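Local coordinates for glycoside hydrolase family 31 (Trueperella pyogenes, PDB 5I0F), which degrades cycloalternan, a cyclic glucose oligosaccharide, probably by a retaining mechanism that passes through a covalent glycosyl-enzyme intermediate, at residues H414-P419 with A434-L439; T106-A111 with T118-S123; P125-H130 with L154-G159. All blocks are in the same frame, centred on the assembly; numbering follows the deposited sequence.

From the N terminus, contact 2 comes first: 106-111 and 118-123 close a six-residue connection and form the hairpin of strands 105-113 and 118-126. Strand 118-126 then runs straight into contact 3, where 125-130 meets 154-159 and closes a 23-residue excursion. The two contacts adjoin where Tyr107 packs on Pro125 and Leu126; beyond them the chain leaves the N-terminal sheet, and contact 3 pairs it with strand 152-155 of the six-stranded sheet. Contact 1 lies far along the chain, in the TIM-barrel domain, where 414-419 and 434-439 close a 14-residue loop between helices 400-412 and 442-450. The three follow in series, neither nested nor crossed, and contact 1 touches neither of the others.

Contact 1: H414-P419 with A434-L439; sequences HVVKEP and ALMPDL
Val415 and Pro437 face each other in a single beta bridge, their CA atoms 4.3 Å apart, between two irregular segments. Two backbone bonds flank the pair. Asp438 N donates to His414 O at 2.9 Å, almost straight at hydrogen (177°), although the donor stands well above the carbonyl plane. Val416 N reaches Met436 O at 2.8 Å, nearly along the C=O axis. Proline suits the bridge position because its nitrogen, which has no hydrogen, is not called on. A water extends the pairing, accepting from Met436 N and donating to Val416 O.

Among the side chains, Val416 lays CG2 beside the carbonyl that receives its own N-H, 3.6 Å from Met436 O, and also touches Met436 CG at 4.1 Å. The branched, compact valine fills this corner, while the extended methionine leads away from 414-419 and packs on Tyr492 of helix 485-506. Asp438 sets CB against the opposite backbone, 3.6 Å from His414 C. Its CG is anti to the backbone N (chi1 -168°). Of the buried carboxylate, OD2 accepts from Glu480 N and OD1 is hydrogen-bonded to Ser440 OG.

The two bonds and the water thus satisfy backbone groups of Met436, Asp438, His414 and Val416 in a buried contact, and the aspartate oxygens have partners of their own. The pairing closes the loop that carries Trp429 and Trp430 of the glycan pocket.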
ATOM      1  N   HIS A 414      12.908  20.671  -5.577  1.00 24.63           N
ATOM      2  CA  HIS A 414      11.745  19.822  -5.439  1.00 24.76           C
ATOM      3  C   HIS A 414      12.127  18.409  -4.983  1.00 24.10           C
ATOM      4  O   HIS A 414      11.736  17.417  -5.623  1.00 22.67           O
ATOM      5  CB  HIS A 414      10.949  19.779  -6.761  1.00 25.27           C
ATOM      6  CG  HIS A 414      10.523  21.129  -7.261  1.00 26.31           C
ATOM      7  ND1 HIS A 414       9.845  22.035  -6.475  1.00 27.39           N
ATOM      8  CD2 HIS A 414      10.668  21.719  -8.472  1.00 27.19           C
ATOM      9  CE1 HIS A 414       9.597  23.127  -7.177  1.00 28.20           C
ATOM     10  NE2 HIS A 414      10.073  22.956  -8.397  1.00 27.86           N
ATOM     11  N   VAL A 415      12.816  18.317  -3.837  1.00 23.92           N
ATOM     12  CA  VAL A 415      13.181  17.023  -3.227  1.00 23.86           C
ATOM     13  C   VAL A 415      12.742  17.022  -1.784  1.00 22.82           C
ATOM     14  O   VAL A 415      12.848  18.049  -1.110  1.00 23.06           O
ATOM     15  CB  VAL A 415      14.711  16.723  -3.243  1.00 24.58           C
ATOM     16  CG1 VAL A 415      15.155  16.296  -4.612  1.00 24.97           C
ATOM     17  CG2 VAL A 415      15.547  17.915  -2.737  1.00 25.42           C
ATOM     18  N   VAL A 416      12.251  15.893  -1.291  1.00 22.12           N
ATOM     19  CA  VAL A 416      12.017  15.756   0.167  1.00 22.20           C
ATOM     20  C   VAL A 416      13.352  16.004   0.908  1.00 23.61           C
ATOM     21  O   VAL A 416      14.398  15.511   0.482  1.00 23.32           O
ATOM     22  CB  VAL A 416      11.415  14.391   0.542  1.00 21.79           C
ATOM     23  CG1 VAL A 416      11.138  14.309   2.044  1.00 21.92           C
ATOM     24  CG2 VAL A 416      10.112  14.173  -0.234  1.00 21.42           C
ATOM     25  N   LYS A 417      13.313  16.786   1.989  1.00 24.78           N
ATOM     26  CA  LYS A 417      14.528  17.159   2.719  1.00 26.56           C
ATOM     27  C   LYS A 417      14.612  16.598   4.126  1.00 27.05           C
ATOM     28  O   LYS A 417      13.610  16.396   4.770  1.00 26.30           O
ATOM     29  CB  LYS A 417      14.641  18.681   2.734  1.00 27.79           C
ATOM     30  CG  LYS A 417      14.999  19.185   1.354  1.00 28.91           C
ATOM     31  CD  LYS A 417      14.915  20.686   1.196  1.00 31.12           C
ATOM     32  CE  LYS A 417      14.998  21.024  -0.280  1.00 32.35           C
ATOM     33  NZ  LYS A 417      15.509  22.390  -0.452  1.00 34.09           N
ATOM     34  N   GLU A 418      15.832  16.338   4.586  1.00 29.00           N
ATOM     35  CA  GLU A 418      16.097  16.073   6.004  1.00 30.60           C
ATOM     36  C   GLU A 418      15.926  17.411   6.787  1.00 32.83           C
ATOM     37  O   GLU A 418      15.951  18.518   6.183  1.00 31.52           O
ATOM     38  CB  GLU A 418      17.526  15.492   6.230  1.00 32.10           C
ATOM     39  CG  GLU A 418      18.014  14.329   5.346  1.00 32.20           C
ATOM     40  CD  GLU A 418      17.618  12.896   5.744  1.00 34.01           C
ATOM     41  OE1 GLU A 418      16.880  12.688   6.734  1.00 32.99           O
ATOM     42  OE2 GLU A 418      18.063  11.935   4.999  1.00 35.55           O
ATOM     43  N   PRO A 419      15.782  17.337   8.131  1.00 34.69           N
ATOM     44  CA  PRO A 419      15.654  18.592   8.898  1.00 36.79           C
ATOM     45  C   PRO A 419      16.759  19.624   8.656  1.00 37.51           C
ATOM     46  O   PRO A 419      16.451  20.804   8.661  1.00 39.97           O
ATOM     47  CB  PRO A 419      15.588  18.134  10.365  1.00 37.37           C
ATOM     48  CG  PRO A 419      15.851  16.675  10.356  1.00 36.17           C
ATOM     49  CD  PRO A 419      15.596  16.152   8.981  1.00 35.01           C
ATOM     50  N   ALA A 434      18.240   6.378  -2.501  1.00 24.02           N
ATOM     51  CA  ALA A 434      17.694   7.184  -3.591  1.00 23.26           C
ATOM     52  C   ALA A 434      17.111   8.508  -3.073  1.00 23.20           C
ATOM     53  O   ALA A 434      16.700   8.606  -1.909  1.00 22.89           O
ATOM     54  CB  ALA A 434      16.616   6.393  -4.322  1.00 22.12           C
ATOM     55  N   LEU A 435      17.077   9.511  -3.948  1.00 22.95           N
ATOM     56  CA  LEU A 435      16.409  10.791  -3.677  1.00 23.53           C
ATOM     57  C   LEU A 435      14.917  10.588  -3.842  1.00 23.19           C
ATOM     58  O   LEU A 435      14.485   9.689  -4.573  1.00 22.07           O
ATOM     59  CB  LEU A 435      16.847  11.851  -4.673  1.00 24.25           C
ATOM     60  CG  LEU A 435      18.341  12.145  -4.742  1.00 25.27           C
ATOM     61  CD1 LEU A 435      18.648  12.971  -5.975  1.00 26.09           C
ATOM     62  CD2 LEU A 435      18.766  12.865  -3.491  1.00 26.01           C
ATOM     63  N   MET A 436      14.133  11.424  -3.164  1.00 22.72           N
ATOM     64  CA  MET A 436      12.689  11.346  -3.261  1.00 22.08           C
ATOM     65  C   MET A 436      12.133  12.693  -3.725  1.00 21.65           C
ATOM     66  O   MET A 436      12.293  13.690  -3.029  1.00 21.50           O
ATOM     67  CB  MET A 436      12.136  10.918  -1.895  1.00 22.72           C
ATOM     68  CG  MET A 436      10.704  10.450  -1.898  1.00 23.22           C
ATOM     69  SD  MET A 436      10.291   9.568  -0.348  1.00 23.87           S
ATOM     70  CE  MET A 436       8.651   9.031  -0.786  1.00 23.45           C
ATOM     71  N   PRO A 437      11.483  12.737  -4.909  1.00 20.79           N
ATOM     72  CA  PRO A 437      10.946  14.015  -5.356  1.00 20.73           C
ATOM     73  C   PRO A 437       9.844  14.502  -4.433  1.00 20.84           C
ATOM     74  O   PRO A 437       9.080  13.684  -3.844  1.00 20.01           O
ATOM     75  CB  PRO A 437      10.377  13.714  -6.757  1.00 20.68           C
ATOM     76  CG  PRO A 437      10.076  12.245  -6.735  1.00 20.01           C
ATOM     77  CD  PRO A 437      11.101  11.634  -5.809  1.00 20.27           C
ATOM     78  N   ASP A 438       9.775  15.819  -4.299  1.00 21.50           N
ATOM     79  CA  ASP A 438       8.767  16.468  -3.471  1.00 22.26           C
ATOM     80  C   ASP A 438       7.565  16.718  -4.359  1.00 21.97           C
ATOM     81  O   ASP A 438       7.591  17.591  -5.211  1.00 22.18           O
ATOM     82  CB  ASP A 438       9.303  17.777  -2.868  1.00 23.30           C
ATOM     83  CG  ASP A 438       8.401  18.328  -1.788  1.00 24.12           C
ATOM     84  OD1 ASP A 438       7.188  18.090  -1.877  1.00 24.12           O
ATOM     85  OD2 ASP A 438       8.882  19.010  -0.844  1.00 24.25           O
ATOM     86  N   LEU A 439       6.521  15.929  -4.147  1.00 21.04           N
ATOM     87  CA  LEU A 439       5.317  16.003  -4.946  1.00 20.93           C
ATOM     88  C   LEU A 439       4.197  16.690  -4.168  1.00 21.28           C
ATOM     89  O   LEU A 439       3.021  16.547  -4.525  1.00 21.17           O
ATOM     90  CB  LEU A 439       4.926  14.574  -5.391  1.00 20.31           C
ATOM     91  CG  LEU A 439       6.029  13.786  -6.128  1.00 20.07           C
ATOM     92  CD1 LEU A 439       5.567  12.366  -6.436  1.00 19.78           C
ATOM     93  CD2 LEU A 439       6.456  14.475  -7.421  1.00 20.40           C
TER
HETATM   94  O   HOH W   1      15.140  13.444  -1.456  1.00 23.81           O

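Contact 2: T106-A111 with T118-S123; sequences TYYFEA and TETSES
Glu110 and Thr120 form a non-hydrogen-bonded antiparallel pair, CA to CA 4.5 Å, and the Glu110 side chain stands up from the sheet on the face that Thr120 shares. Its CB lies 4.0 Å from Glu119 O. CG, anti to the backbone N (chi1 -160°), rests 3.7 Å from the methyl CG2 of Thr118 and also nears Thr120 OG1. CD remains against the same methyl. At the tip the two oxygens part: OE1 accepts from a water 2.7 Å away that is also hydrogen-bonded to Thr120 OG1, while OE2 makes a salt bridge with Arg45. An acid on a long aliphatic stem suits this partly exposed face, since its CG methylene packs on the Thr118 methyl while its charge pairs with an arginine.

The next pair, Ala111 with Glu119, is joined by two backbone bonds, one each way; small Ala111 fits the buried face against Met44 and Ile2.

At Ser121 the pattern changes. Its N still donates to Phe109 O, but Phe109 N is received by the hydroxyl OG, at 2.8 Å and 164°, where a regular hydrogen-bonded pair would use the Ser121 carbonyl. OG sits between the backbone N and the carbonyl carbon (chi1 72°), donates in turn to Glu122 O, and lies at the edge of the Phe109 ring, 3.5 Å from CD2. Serine thus bridges the irregularity that interrupts strand 118-126. Nearby, Tyr108 CD1 meets Thr120 CG2 obliquely.

Strand 41-49 flanks 105-113 on its other edge: Tyr108 stacks on Phe47 there, while Phe109 is buried against strands 31-37 and 2-3.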
ATOM      1  N   THR A 106      19.555  15.923  30.605  1.00 36.44           N
ATOM      2  CA  THR A 106      20.303  15.886  29.371  1.00 36.08           C
ATOM      3  C   THR A 106      21.190  14.635  29.431  1.00 33.93           C
ATOM      4  O   THR A 106      21.503  14.157  30.524  1.00 34.50           O
ATOM      5  CB  THR A 106      21.091  17.205  29.187  1.00 38.88           C
ATOM      6  OG1 THR A 106      21.627  17.246  27.870  1.00 42.72           O
ATOM      7  CG2 THR A 106      22.214  17.326  30.159  1.00 39.97           C
ATOM      8  N   TYR A 107      21.567  14.084  28.285  1.00 31.52           N
ATOM      9  CA  TYR A 107      22.482  12.935  28.282  1.00 30.58           C
ATOM     10  C   TYR A 107      23.465  13.004  27.134  1.00 29.94           C
ATOM     11  O   TYR A 107      23.230  13.680  26.137  1.00 29.79           O
ATOM     12  CB  TYR A 107      21.728  11.576  28.293  1.00 29.45           C
ATOM     13  CG  TYR A 107      20.841  11.340  27.088  1.00 28.75           C
ATOM     14  CD1 TYR A 107      19.544  11.834  27.043  1.00 28.68           C
ATOM     15  CD2 TYR A 107      21.309  10.629  25.980  1.00 27.81           C
ATOM     16  CE1 TYR A 107      18.740  11.643  25.921  1.00 28.01           C
ATOM     17  CE2 TYR A 107      20.511  10.428  24.857  1.00 27.50           C
ATOM     18  CZ  TYR A 107      19.221  10.928  24.830  1.00 27.52           C
ATOM     19  OH  TYR A 107      18.432  10.749  23.707  1.00 26.80           O
ATOM     20  N   TYR A 108      24.593  12.322  27.317  1.00 29.71           N
ATOM     21  CA  TYR A 108      25.598  12.189  26.279  1.00 28.74           C
ATOM     22  C   TYR A 108      26.333  10.871  26.440  1.00 27.30           C
ATOM     23  O   TYR A 108      26.222  10.211  27.478  1.00 27.00           O
ATOM     24  CB  TYR A 108      26.550  13.386  26.284  1.00 30.64           C
ATOM     25  CG  TYR A 108      27.511  13.475  27.468  1.00 32.58           C
ATOM     26  CD1 TYR A 108      28.756  12.864  27.420  1.00 32.56           C
ATOM     27  CD2 TYR A 108      27.175  14.201  28.619  1.00 34.79           C
ATOM     28  CE1 TYR A 108      29.639  12.948  28.493  1.00 35.15           C
ATOM     29  CE2 TYR A 108      28.051  14.290  29.695  1.00 36.47           C
ATOM     30  CZ  TYR A 108      29.278  13.663  29.615  1.00 36.62           C
ATOM     31  OH  TYR A 108      30.147  13.726  30.658  1.00 39.59           O
ATOM     32  N   PHE A 109      27.072  10.497  25.409  1.00 26.26           N
ATOM     33  CA  PHE A 109      27.791   9.232  25.375  1.00 26.22           C
ATOM     34  C   PHE A 109      29.286   9.465  25.301  1.00 27.02           C
ATOM     35  O   PHE A 109      29.724  10.445  24.715  1.00 27.69           O
ATOM     36  CB  PHE A 109      27.350   8.415  24.175  1.00 25.32           C
ATOM     37  CG  PHE A 109      25.876   8.141  24.155  1.00 25.57           C
ATOM     38  CD1 PHE A 109      25.349   7.055  24.857  1.00 25.92           C
ATOM     39  CD2 PHE A 109      25.014   8.970  23.463  1.00 25.44           C
ATOM     40  CE1 PHE A 109      23.984   6.801  24.835  1.00 25.62           C
ATOM     41  CE2 PHE A 109      23.654   8.738  23.458  1.00 25.67           C
ATOM     42  CZ  PHE A 109      23.138   7.650  24.141  1.00 25.53           C
ATOM     43  N   GLU A 110      30.040   8.538  25.874  1.00 27.45           N
ATOM     44  CA  GLU A 110      31.478   8.560  25.826  1.00 29.15           C
ATOM     45  C   GLU A 110      31.990   7.154  25.528  1.00 28.42           C
ATOM     46  O   GLU A 110      31.657   6.203  26.244  1.00 28.13           O
ATOM     47  CB  GLU A 110      32.000   9.066  27.161  1.00 32.46           C
ATOM     48  CG  GLU A 110      33.410   9.586  27.134  1.00 35.41           C
ATOM     49  CD  GLU A 110      33.906   9.890  28.528  1.00 38.58           C
ATOM     50  OE1 GLU A 110      33.813  11.057  28.946  1.00 41.25           O
ATOM     51  OE2 GLU A 110      34.344   8.948  29.217  1.00 41.36           O
ATOM     52  N   ALA A 111      32.802   7.020  24.477  1.00 27.26           N
ATOM     53  CA  ALA A 111      33.358   5.729  24.073  1.00 26.96           C
ATOM     54  C   ALA A 111      34.872   5.738  24.171  1.00 27.62           C
ATOM     55  O   ALA A 111      35.492   6.785  24.003  1.00 28.40           O
ATOM     56  CB  ALA A 111      32.949   5.412  22.640  1.00 26.92           C
ATOM     57  N   THR A 118      39.266   8.676  23.193  1.00 29.60           N
ATOM     58  CA  THR A 118      37.991   8.968  23.819  1.00 30.42           C
ATOM     59  C   THR A 118      37.158   9.743  22.820  1.00 31.14           C
ATOM     60  O   THR A 118      37.601  10.771  22.306  1.00 31.72           O
ATOM     61  CB  THR A 118      38.176   9.772  25.113  1.00 32.20           C
ATOM     62  OG1 THR A 118      38.931   8.974  26.030  1.00 33.04           O
ATOM     63  CG2 THR A 118      36.841  10.121  25.750  1.00 32.48           C
ATOM     64  N   GLU A 119      35.979   9.219  22.509  1.00 31.03           N
ATOM     65  CA  GLU A 119      35.004   9.935  21.696  1.00 32.62           C
ATOM     66  C   GLU A 119      33.816  10.311  22.559  1.00 31.84           C
ATOM     67  O   GLU A 119      33.403   9.538  23.422  1.00 29.84           O
ATOM     68  CB  GLU A 119      34.567   9.082  20.502  1.00 34.58           C
ATOM     69  CG  GLU A 119      35.627   9.054  19.409  1.00 37.14           C
ATOM     70  CD  GLU A 119      35.202   8.305  18.156  1.00 39.72           C
ATOM     71  OE1 GLU A 119      35.839   8.545  17.109  1.00 42.83           O
ATOM     72  OE2 GLU A 119      34.250   7.488  18.201  1.00 41.23           O
ATOM     73  N   THR A 120      33.283  11.504  22.311  1.00 32.60           N
ATOM     74  CA  THR A 120      32.179  12.044  23.078  1.00 33.34           C
ATOM     75  C   THR A 120      31.122  12.578  22.121  1.00 33.02           C
ATOM     76  O   THR A 120      31.446  13.284  21.171  1.00 34.59           O
ATOM     77  CB  THR A 120      32.649  13.170  24.020  1.00 35.18           C
ATOM     78  OG1 THR A 120      33.725  12.695  24.836  1.00 35.30           O
ATOM     79  CG2 THR A 120      31.516  13.605  24.932  1.00 36.40           C
ATOM     80  N   SER A 121      29.865  12.226  22.360  1.00 31.36           N
ATOM     81  CA  SER A 121      28.766  12.701  21.526  1.00 31.39           C
ATOM     82  C   SER A 121      28.362  14.121  21.899  1.00 33.23           C
ATOM     83  O   SER A 121      28.838  14.681  22.890  1.00 33.92           O
ATOM     84  CB  SER A 121      27.558  11.771  21.681  1.00 29.95           C
ATOM     85  OG  SER A 121      26.922  11.912  22.947  1.00 28.98           O
ATOM     86  N   GLU A 122      27.480  14.693  21.096  1.00 35.19           N
ATOM     87  CA  GLU A 122      26.727  15.889  21.497  1.00 37.39           C
ATOM     88  C   GLU A 122      25.830  15.575  22.705  1.00 35.79           C
ATOM     89  O   GLU A 122      25.615  14.406  23.091  1.00 33.14           O
ATOM     90  CB  GLU A 122      25.889  16.467  20.333  1.00 41.32           C
ATOM     91  CG  GLU A 122      25.121  15.440  19.495  1.00 43.51           C
ATOM     92  CD  GLU A 122      23.882  15.964  18.755  1.00 47.36           C
ATOM     93  OE1 GLU A 122      23.057  16.705  19.342  1.00 51.35           O
ATOM     94  OE2 GLU A 122      23.699  15.583  17.572  1.00 50.29           O
ATOM     95  N   SER A 123      25.314  16.635  23.299  1.00 36.33           N
ATOM     96  CA  SER A 123      24.324  16.523  24.354  1.00 36.05           C
ATOM     97  C   SER A 123      22.913  16.373  23.763  1.00 34.89           C
ATOM     98  O   SER A 123      22.579  17.048  22.791  1.00 35.92           O
ATOM     99  CB  SER A 123      24.394  17.760  25.221  1.00 38.16           C
ATOM    100  OG  SER A 123      23.454  17.640  26.240  1.00 39.90           O
TER
HETATM  101  O   HOH W   2      34.143  13.298  27.393  1.00 51.75           O

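Contact 3: P125-H130 with L154-G159; sequences PLTPSH and LVSSAG
His130 and Val155 make one hydrogen-bonded antiparallel pair, His130 N giving to Val155 O at 3.0 Å and Val155 N to His130 O at 2.9 Å, the latter almost straight at 176°.

On the same face of this pair, Val155 sends CG2 over the imidazole of His130 in a CH-pi contact, 3.9 Å from the ring centroid and offset toward the rim; the side chains cross obliquely. On the buried side, Leu154 CD1 presses on Ser129 CB at 3.5 Å, a place where small serine admits the leucine branch. Ser156 turns its CB to Pro128 O (3.4 Å), and a water links Pro128 O to Ser157 N. Further along, Thr127 CG2 touches Ser157 OG, whose hydroxyl bonds to Asp104.

Ser156 OG, between backbone N and carbonyl carbon (chi1 69°), takes weak bonds from Ala158 N and Gly159 N and is hydrogen-bonded to His161. Gly159 adopts backbone angles at which a CB would clash with the preceding carbonyl. Ser156 N donates to Gly159 O at 2.8 Å, closing the tight turn of a beta hairpin between strands 152-155 and 160-168, with 130-132 added as the outermost strand of a six-stranded antiparallel sheet.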
ATOM      1  N   PRO A 125      18.549  16.127  24.790  1.00 32.69           N
ATOM      2  CA  PRO A 125      17.556  16.358  25.826  1.00 33.34           C
ATOM      3  C   PRO A 125      16.759  15.100  26.183  1.00 32.27           C
ATOM      4  O   PRO A 125      16.438  14.297  25.309  1.00 31.70           O
ATOM      5  CB  PRO A 125      16.635  17.391  25.185  1.00 34.32           C
ATOM      6  CG  PRO A 125      16.659  17.035  23.739  1.00 33.94           C
ATOM      7  CD  PRO A 125      18.055  16.558  23.468  1.00 33.56           C
ATOM      8  N   LEU A 126      16.427  14.964  27.463  1.00 32.48           N
ATOM      9  CA  LEU A 126      15.493  13.962  27.939  1.00 32.09           C
ATOM     10  C   LEU A 126      14.353  14.692  28.659  1.00 32.69           C
ATOM     11  O   LEU A 126      14.573  15.324  29.709  1.00 33.77           O
ATOM     12  CB  LEU A 126      16.198  12.990  28.880  1.00 32.67           C
ATOM     13  CG  LEU A 126      15.370  11.847  29.479  1.00 32.91           C
ATOM     14  CD1 LEU A 126      14.704  11.031  28.387  1.00 32.36           C
ATOM     15  CD2 LEU A 126      16.236  10.968  30.364  1.00 33.54           C
ATOM     16  N   THR A 127      13.155  14.649  28.076  1.00 31.54           N
ATOM     17  CA  THR A 127      11.977  15.309  28.651  1.00 32.42           C
ATOM     18  C   THR A 127      10.850  14.292  28.741  1.00 31.32           C
ATOM     19  O   THR A 127      10.061  14.150  27.809  1.00 30.45           O
ATOM     20  CB  THR A 127      11.526  16.514  27.828  1.00 33.93           C
ATOM     21  OG1 THR A 127      11.275  16.101  26.488  1.00 34.68           O
ATOM     22  CG2 THR A 127      12.590  17.586  27.815  1.00 35.37           C
ATOM     23  N   PRO A 128      10.782  13.562  29.863  1.00 30.87           N
ATOM     24  CA  PRO A 128       9.775  12.530  30.021  1.00 29.79           C
ATOM     25  C   PRO A 128       8.346  13.069  29.942  1.00 29.83           C
ATOM     26  O   PRO A 128       8.074  14.212  30.343  1.00 29.84           O
ATOM     27  CB  PRO A 128      10.054  11.959  31.410  1.00 30.84           C
ATOM     28  CG  PRO A 128      11.466  12.296  31.690  1.00 31.80           C
ATOM     29  CD  PRO A 128      11.704  13.613  31.010  1.00 31.76           C
ATOM     30  N   SER A 129       7.470  12.230  29.403  1.00 28.74           N
ATOM     31  CA  SER A 129       6.076  12.523  29.234  1.00 28.97           C
ATOM     32  C   SER A 129       5.228  11.742  30.239  1.00 29.70           C
ATOM     33  O   SER A 129       5.673  10.737  30.799  1.00 31.02           O
ATOM     34  CB  SER A 129       5.628  12.152  27.809  1.00 28.56           C
ATOM     35  OG  SER A 129       6.205  13.020  26.844  1.00 28.73           O
ATOM     36  N   HIS A 130       4.016  12.234  30.468  1.00 29.41           N
ATOM     37  CA  HIS A 130       3.011  11.539  31.272  1.00 29.91           C
ATOM     38  C   HIS A 130       1.635  11.785  30.674  1.00 29.25           C
ATOM     39  O   HIS A 130       1.432  12.756  29.940  1.00 28.46           O
ATOM     40  CB  HIS A 130       3.069  11.968  32.747  1.00 31.19           C
ATOM     41  CG  HIS A 130       2.630  13.379  33.002  1.00 31.94           C
ATOM     42  ND1 HIS A 130       3.464  14.460  32.827  1.00 32.59           N
ATOM     43  CD2 HIS A 130       1.453  13.882  33.439  1.00 32.69           C
ATOM     44  CE1 HIS A 130       2.822  15.570  33.137  1.00 33.21           C
ATOM     45  NE2 HIS A 130       1.600  15.246  33.514  1.00 33.40           N
ATOM     46  N   LEU A 154      -0.688  13.057  26.126  1.00 25.84           N
ATOM     47  CA  LEU A 154       0.675  12.678  26.486  1.00 26.29           C
ATOM     48  C   LEU A 154       1.534  13.940  26.447  1.00 27.31           C
ATOM     49  O   LEU A 154       1.876  14.429  25.366  1.00 27.81           O
ATOM     50  CB  LEU A 154       1.218  11.586  25.557  1.00 25.57           C
ATOM     51  CG  LEU A 154       2.602  11.027  25.936  1.00 26.14           C
ATOM     52  CD1 LEU A 154       2.594  10.390  27.317  1.00 25.98           C
ATOM     53  CD2 LEU A 154       3.093  10.041  24.884  1.00 25.69           C
ATOM     54  N   VAL A 155       1.884  14.445  27.625  1.00 28.43           N
ATOM     55  CA  VAL A 155       2.496  15.771  27.756  1.00 29.73           C
ATOM     56  C   VAL A 155       3.859  15.740  28.436  1.00 30.60           C
ATOM     57  O   VAL A 155       4.082  14.970  29.363  1.00 30.99           O
ATOM     58  CB  VAL A 155       1.602  16.769  28.524  1.00 30.37           C
ATOM     59  CG1 VAL A 155       0.308  17.024  27.761  1.00 29.89           C
ATOM     60  CG2 VAL A 155       1.332  16.313  29.957  1.00 30.83           C
ATOM     61  N   SER A 156       4.743  16.615  27.977  1.00 30.98           N
ATOM     62  CA  SER A 156       6.038  16.853  28.620  1.00 32.32           C
ATOM     63  C   SER A 156       6.246  18.356  28.722  1.00 33.83           C
ATOM     64  O   SER A 156       5.386  19.133  28.309  1.00 33.95           O
ATOM     65  CB  SER A 156       7.169  16.232  27.802  1.00 31.31           C
ATOM     66  OG  SER A 156       7.351  16.926  26.582  1.00 30.49           O
ATOM     67  N   SER A 157       7.386  18.764  29.260  1.00 35.39           N
ATOM     68  CA  SER A 157       7.759  20.176  29.255  1.00 37.76           C
ATOM     69  C   SER A 157       7.940  20.727  27.833  1.00 38.93           C
ATOM     70  O   SER A 157       7.822  21.924  27.624  1.00 40.76           O
ATOM     71  CB  SER A 157       9.038  20.390  30.069  1.00 38.43           C
ATOM     72  OG  SER A 157      10.105  19.648  29.518  1.00 38.19           O
ATOM     73  N   ALA A 158       8.246  19.853  26.878  1.00 39.80           N
ATOM     74  CA  ALA A 158       8.345  20.216  25.456  1.00 41.52           C
ATOM     75  C   ALA A 158       6.988  20.501  24.797  1.00 41.82           C
ATOM     76  O   ALA A 158       6.896  21.371  23.933  1.00 44.53           O
ATOM     77  CB  ALA A 158       9.082  19.128  24.675  1.00 41.45           C
ATOM     78  N   GLY A 159       5.939  19.787  25.195  1.00 40.07           N
ATOM     79  CA  GLY A 159       4.612  20.002  24.607  1.00 38.47           C
ATOM     80  C   GLY A 159       3.730  18.782  24.720  1.00 36.19           C
ATOM     81  O   GLY A 159       3.848  18.028  25.688  1.00 35.07           O
TER
HETATM   82  O   HOH W   3       8.888  16.837  30.703  1.00 28.59           O